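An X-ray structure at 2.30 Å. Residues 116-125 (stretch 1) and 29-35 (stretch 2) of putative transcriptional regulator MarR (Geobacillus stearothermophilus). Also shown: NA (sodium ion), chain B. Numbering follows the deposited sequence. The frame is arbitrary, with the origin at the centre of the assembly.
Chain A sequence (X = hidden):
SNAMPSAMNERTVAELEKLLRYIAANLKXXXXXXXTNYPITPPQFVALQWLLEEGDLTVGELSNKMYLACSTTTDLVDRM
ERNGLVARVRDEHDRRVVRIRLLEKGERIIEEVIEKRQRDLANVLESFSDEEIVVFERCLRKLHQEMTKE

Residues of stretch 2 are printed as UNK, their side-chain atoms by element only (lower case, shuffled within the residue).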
# COMPACT_ATOMS: atom_id res chain seq x y z
N LYS A 116 9.98 3.92 -14.40
CA LYS A 116 8.92 4.91 -14.40
C LYS A 116 8.52 5.30 -12.97
O LYS A 116 8.25 6.47 -12.72
CB LYS A 116 7.75 4.35 -15.23
CG LYS A 116 6.53 5.24 -15.32
CD LYS A 116 6.66 6.42 -16.29
CE LYS A 116 5.86 7.67 -15.80
NZ LYS A 116 6.55 8.43 -14.67
N ARG A 117 8.54 4.34 -12.05
CA ARG A 117 8.30 4.55 -10.60
C ARG A 117 9.39 5.42 -9.97
O ARG A 117 9.11 6.30 -9.14
CB ARG A 117 8.20 3.22 -9.84
CG ARG A 117 6.88 2.45 -10.05
CD ARG A 117 6.83 1.12 -9.27
NE ARG A 117 6.85 1.39 -7.83
CZ ARG A 117 5.78 1.41 -7.04
NH1 ARG A 117 4.56 1.16 -7.52
NH2 ARG A 117 5.93 1.71 -5.76
N GLN A 118 10.62 5.17 -10.40
CA GLN A 118 11.77 5.97 -10.01
C GLN A 118 11.71 7.40 -10.52
O GLN A 118 11.98 8.32 -9.76
CB GLN A 118 13.05 5.31 -10.51
CG GLN A 118 13.49 4.12 -9.69
CD GLN A 118 14.55 3.35 -10.42
OE1 GLN A 118 14.91 3.69 -11.52
NE2 GLN A 118 15.04 2.30 -9.82
N ARG A 119 11.40 7.59 -11.80
CA ARG A 119 11.20 8.93 -12.37
C ARG A 119 10.08 9.67 -11.65
O ARG A 119 10.26 10.82 -11.30
CB ARG A 119 10.94 8.86 -13.87
CG ARG A 119 12.21 8.80 -14.65
CD ARG A 119 12.02 8.85 -16.16
NE ARG A 119 11.87 7.49 -16.67
CZ ARG A 119 10.80 7.04 -17.32
NH1 ARG A 119 9.78 7.86 -17.58
NH2 ARG A 119 10.77 5.76 -17.71
N ASP A 120 8.95 9.00 -11.39
CA ASP A 120 7.81 9.57 -10.69
C ASP A 120 8.18 10.09 -9.29
O ASP A 120 7.83 11.21 -8.91
CB ASP A 120 6.68 8.54 -10.61
CG ASP A 120 5.39 9.10 -9.96
OD1 ASP A 120 4.79 10.06 -10.48
OD2 ASP A 120 4.94 8.54 -8.93
N LEU A 121 8.93 9.28 -8.55
CA LEU A 121 9.45 9.66 -7.25
C LEU A 121 10.47 10.79 -7.33
O LEU A 121 10.42 11.71 -6.52
CB LEU A 121 10.04 8.44 -6.56
CG LEU A 121 10.59 8.64 -5.15
CD1 LEU A 121 9.50 8.96 -4.13
CD2 LEU A 121 11.37 7.37 -4.77
N ALA A 122 11.39 10.73 -8.29
CA ALA A 122 12.33 11.84 -8.47
C ALA A 122 11.56 13.17 -8.58
O ALA A 122 12.01 14.18 -8.05
CB ALA A 122 13.24 11.61 -9.69
N ASN A 123 10.40 13.18 -9.24
CA ASN A 123 9.56 14.40 -9.36
C ASN A 123 8.95 14.84 -8.05
O ASN A 123 8.89 16.02 -7.78
CB ASN A 123 8.43 14.24 -10.40
CG ASN A 123 8.96 14.16 -11.83
OD1 ASN A 123 10.02 14.72 -12.14
ND2 ASN A 123 8.24 13.46 -12.71
N VAL A 124 8.48 13.89 -7.25
CA VAL A 124 7.97 14.18 -5.91
C VAL A 124 9.06 14.75 -4.99
O VAL A 124 8.80 15.61 -4.17
CB VAL A 124 7.36 12.92 -5.27
CG1 VAL A 124 6.97 13.17 -3.80
CG2 VAL A 124 6.18 12.39 -6.12
N LEU A 125 10.29 14.26 -5.16
CA LEU A 125 11.41 14.59 -4.29
C LEU A 125 12.19 15.82 -4.69
O LEU A 125 13.16 16.15 -4.01
CB LEU A 125 12.39 13.41 -4.19
CG LEU A 125 11.92 12.14 -3.48
CD1 LEU A 125 13.01 11.08 -3.61
CD2 LEU A 125 11.61 12.38 -2.05
N UNK A 29 -2.01 4.30 -5.61
CA UNK A 29 -2.63 4.90 -6.76
C UNK A 29 -1.62 5.35 -7.84
O UNK A 29 -1.86 5.12 -9.01
n UNK A 29 -5.64 6.24 -9.47
o UNK A 29 -5.42 4.61 -7.93
c UNK A 29 -4.31 6.73 -7.50
c UNK A 29 -5.16 5.76 -8.33
c UNK A 29 -3.56 6.07 -6.34
N UNK A 30 -0.52 6.01 -7.46
CA UNK A 30 0.56 6.29 -8.43
C UNK A 30 0.99 5.01 -9.16
O UNK A 30 1.14 5.00 -10.35
n UNK A 30 3.60 10.91 -7.94
c UNK A 30 2.50 8.80 -6.36
c UNK A 30 1.76 6.92 -7.74
n UNK A 30 2.29 10.23 -6.16
n UNK A 30 2.57 12.45 -6.61
c UNK A 30 1.50 8.30 -7.37
c UNK A 30 2.82 11.19 -6.90
N UNK A 31 1.15 3.92 -8.41
CA UNK A 31 1.49 2.60 -8.96
C UNK A 31 0.49 2.13 -9.97
O UNK A 31 0.88 1.65 -11.04
N UNK A 32 -0.81 2.27 -9.64
CA UNK A 32 -1.94 1.95 -10.54
C UNK A 32 -1.92 2.72 -11.85
O UNK A 32 -2.16 2.15 -12.92
c UNK A 32 -4.34 -1.74 -7.27
n UNK A 32 -4.52 -0.83 -8.23
c UNK A 32 -3.32 2.21 -9.90
c UNK A 32 -3.69 1.43 -8.63
n UNK A 32 -5.39 -2.41 -6.84
c UNK A 32 -3.46 -0.01 -8.82
n UNK A 32 -3.12 -1.96 -6.76
N UNK A 33 -1.74 4.03 -11.74
CA UNK A 33 -1.70 4.91 -12.86
C UNK A 33 -0.56 4.52 -13.79
O UNK A 33 -0.76 4.44 -14.99
o UNK A 33 -3.90 8.65 -10.66
c UNK A 33 -2.81 8.19 -11.09
c UNK A 33 -1.55 6.35 -12.36
c UNK A 33 -2.85 6.84 -11.78
o UNK A 33 -1.70 8.79 -10.96
N UNK A 34 0.61 4.27 -13.22
CA UNK A 34 1.77 3.85 -14.01
C UNK A 34 1.48 2.55 -14.76
O UNK A 34 1.84 2.41 -15.89
c UNK A 34 4.56 5.15 -11.61
c UNK A 34 4.11 2.82 -13.71
c UNK A 34 3.61 5.13 -12.81
c UNK A 34 3.06 3.74 -13.10
N UNK A 35 0.82 1.60 -14.10
CA UNK A 35 0.57 0.31 -14.73
C UNK A 35 -0.50 0.31 -15.78
O UNK A 35 -0.62 -0.68 -16.51
c UNK A 35 1.42 -1.43 -12.99
c UNK A 35 0.26 -0.75 -13.71
c UNK A 35 2.37 -2.14 -13.90
c UNK A 35 0.72 -2.43 -12.06
NA NA B . -2.15 -2.70 -16.91
O HOH W 1 3.38 0.08 -10.18

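Stretch 2 is helical and runs past the helix of residues 116-124 at 131° between their N-to-C directions, with the axes 10.7 Å apart at closest approach.

Position 29 carries three carbons in a chain, the third bearing one oxygen and one nitrogen. This terminal amide makes it Gln 29. It lies out of reach of stretch 1.

At position 30 three carbons lead to a nitrogen and then to a carbon holding two more nitrogens, a guanidinium. One terminal nitrogen lies 2.9 Å from OD2 of Asp 120 and 3.5 Å from CG2 of Val 124. The residue is Arg 30.

Position 31 has no side-chain atoms and is therefore Gly 31. Its CA approaches NH1 of Arg 117 to 3.7 Å. An ideally placed CB would stand only 3.0 Å from that same NH1, so the absence of a side chain leaves room for the guanidinium. Water 1 joins the same two residues, donating to Gly 31 O at 3.1 Å and accepting from Arg 117 NH1 at 3.1 Å.

Position 32 again shows three carbons, a nitrogen, and a carbon with two nitrogens. It is Arg 32, whose CA-to-CB bond points away from stretch 1 and which makes no contact there.

Position 33 has three carbons, the last carrying two oxygens, a carboxylate: Glu 33. It does not touch stretch 1, but its OE2 accepts a hydrogen bond from Gln 29 NE2 at 3.2 Å, one helical turn back.

Four carbons at position 34 fork at the first, with one arm two carbons long. The short arm lies 3.8 Å from CG of Lys 116, while the tip of the long arm lies 3.9 Å from CG of Arg 117 and 4.1 Å from CB of Asp 120. This is Ile 34; the short arm is CG2 and the tip is CD1.

Position 35 also has four carbons, but forked at the second, which gives Leu 35. Its side chain stays clear of stretch 1, and its carbonyl O binds the sodium ion at 2.6 Å.

The contact, burying 340 Å² in all, combines a polar clasp with an apolar patch. Arg 30 NH1 donates to Asp 120 OD2, forming a salt bridge near the guanidinium plane; Val 124 CG2 covers one face of that group. One turn later, Ile 34 packs against aliphatic portions of Lys 116, Arg 117 and Asp 120.

Stretch 2 29-35: QRGREIL
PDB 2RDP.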